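Local coordinates for NTF2 fold protein loop-helix-loop design NT-9 (Synthetic construct, PDB 6W90) that is a computationally designed NTF2-fold protein of no known natural function that holds a phospholipid, distearoylglycerophosphoethanolamine, in its pocket, at residues K34-S37 and P38-I42. Residues are numbered along the deposited sequence; the frame is centred on the assembly and turned at random.
Sequences KLLS and PDVRI
Ser-37 and Val-40 close a tight turn through their backbones: the N-H of Val-40 reaches back to the O of Ser-37 at 2.9 Å, with an angle of 143° at the hydrogen. The donor stands above the carbonyl plane, 55° out of it. On one face of this turn the side chains of Ser-37 and Asp-39 also meet. In the conformer described, Ser-37 OG lies anti to the backbone N (chi1 178°) and points to OD1 of Asp-39; at 2.4 Å the hydrogen bond is too short to be taken at face value, and a second serine conformer makes it more doubtful still. With CG between the backbone N and the carbonyl carbon (chi1 64°), the carboxylate of Asp-39 swings back toward Ser-37. On the other face Leu-36 and Val-40 pack together, CB to CG1 at 4.2 Å, and CG1 of Val-40 also lies 3.4 Å from the O of Ser-37.

This is a type I beta turn from Ser-37 to Val-40, leading from the short strand 36-37, just after helix 24-35, into strand 40-44 in the curved sheet of the NTF2 fold. Pro-38 suits its second position, where its ring holds phi near -47°, close to what a type I turn needs, and where no N-H is required. Partly exposed Ser-37 and exposed Asp-39 are small and polar, apt for the side facing away from the core, whereas branched, apolar Leu-36 and Val-40 are buried; the nearest atoms of the Leu-36 side chain and the bound phospholipid are about 4 Å apart.

Strand 108-114 runs beside both arms: Ser-37 bonds to Ile-109 through the backbone, and Arg-41, just past the turn, to Lys-110 and Ile-112. Lys-110 also makes a long, weak ion pair with OD2 of Asp-39, while Ile-109 packs against Leu-36.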
loop_
_atom_site.group_PDB
_atom_site.type_symbol
_atom_site.label_atom_id
_atom_site.label_comp_id
_atom_site.label_asym_id
_atom_site.label_seq_id
_atom_site.Cartn_x
_atom_site.Cartn_y
_atom_site.Cartn_z
ATOM N N LYS A 34 9.359 8.805 4.726
ATOM C CA LYS A 34 10.404 7.818 4.499
ATOM C C LYS A 34 10.078 6.901 3.341
ATOM O O LYS A 34 10.953 6.593 2.540
ATOM C CB LYS A 34 10.627 6.977 5.770
ATOM C CG LYS A 34 11.055 7.824 6.973
ATOM C CD LYS A 34 11.714 7.010 8.091
ATOM C CE LYS A 34 10.741 6.085 8.795
ATOM N NZ LYS A 34 11.378 5.403 9.960
ATOM N N LEU A 35 8.838 6.443 3.241
ATOM C CA LEU A 35 8.526 5.384 2.294
ATOM C C LEU A 35 8.227 5.915 0.899
ATOM O O LEU A 35 8.729 5.367 -0.085
ATOM C CB LEU A 35 7.324 4.578 2.765
ATOM C CG LEU A 35 6.950 3.340 1.934
ATOM C CD1 LEU A 35 8.056 2.353 1.956
ATOM C CD2 LEU A 35 5.659 2.811 2.478
ATOM N N LEU A 36 7.411 6.958 0.805
ATOM C CA LEU A 36 6.933 7.425 -0.493
ATOM C C LEU A 36 7.710 8.633 -1.009
ATOM O O LEU A 36 8.000 9.584 -0.278
ATOM C CB LEU A 36 5.441 7.769 -0.421
ATOM C CG LEU A 36 4.555 6.648 0.095
ATOM C CD1 LEU A 36 3.160 7.200 0.365
ATOM C CD2 LEU A 36 4.456 5.516 -0.834
ATOM N N SER A 37 8.063 8.575 -2.291
ATOM C CA SER A 37 8.737 9.685 -2.942
ATOM C C SER A 37 7.806 10.888 -3.072
ATOM O O SER A 37 6.592 10.729 -3.254
ATOM C CB SER A 37 9.223 9.246 -4.324
ATOM O OG SER A 37 9.851 10.296 -5.045
ATOM N N PRO A 38 8.362 12.109 -3.016
ATOM C CA PRO A 38 7.544 13.303 -3.273
ATOM C C PRO A 38 6.671 13.203 -4.517
ATOM O O PRO A 38 5.534 13.687 -4.509
ATOM C CB PRO A 38 8.600 14.411 -3.419
ATOM C CG PRO A 38 9.769 13.928 -2.686
ATOM C CD PRO A 38 9.782 12.435 -2.782
ATOM N N ASP A 39 7.169 12.591 -5.590
ATOM C CA ASP A 39 6.454 12.506 -6.855
ATOM C C ASP A 39 5.630 11.241 -6.975
ATOM O O ASP A 39 5.323 10.818 -8.099
ATOM C CB ASP A 39 7.436 12.575 -8.035
ATOM C CG ASP A 39 8.417 11.380 -8.087
ATOM O OD1 ASP A 39 8.617 10.706 -7.062
ATOM O OD2 ASP A 39 9.016 11.116 -9.158
ATOM N N VAL A 40 5.319 10.585 -5.852
ATOM C CA VAL A 40 4.699 9.273 -5.936
ATOM C C VAL A 40 3.386 9.366 -6.707
ATOM O O VAL A 40 2.602 10.315 -6.554
ATOM C CB VAL A 40 4.481 8.672 -4.536
ATOM C CG1 VAL A 40 3.472 9.457 -3.747
ATOM C CG2 VAL A 40 4.080 7.190 -4.703
ATOM N N ARG A 41 3.127 8.370 -7.531
ATOM C CA ARG A 41 1.838 8.191 -8.193
ATOM C C ARG A 41 1.302 6.827 -7.784
ATOM O O ARG A 41 2.008 5.830 -7.933
ATOM C CB ARG A 41 1.977 8.239 -9.725
ATOM C CG ARG A 41 2.223 9.606 -10.315
ATOM C CD ARG A 41 2.355 9.571 -11.856
ATOM N NE ARG A 41 1.203 8.978 -12.552
ATOM C CZ ARG A 41 0.176 9.652 -13.085
ATOM N NH1 ARG A 41 0.110 10.978 -13.012
ATOM N NH2 ARG A 41 -0.804 8.986 -13.691
ATOM N N ILE A 42 0.056 6.767 -7.311
ATOM C CA ILE A 42 -0.570 5.526 -6.843
ATOM C C ILE A 42 -1.774 5.314 -7.746
ATOM O O ILE A 42 -2.759 6.058 -7.665
ATOM C CB ILE A 42 -0.976 5.614 -5.370
ATOM C CG1 ILE A 42 0.271 5.943 -4.538
ATOM C CG2 ILE A 42 -1.720 4.410 -4.966
ATOM C CD1 ILE A 42 -0.057 6.234 -3.083
#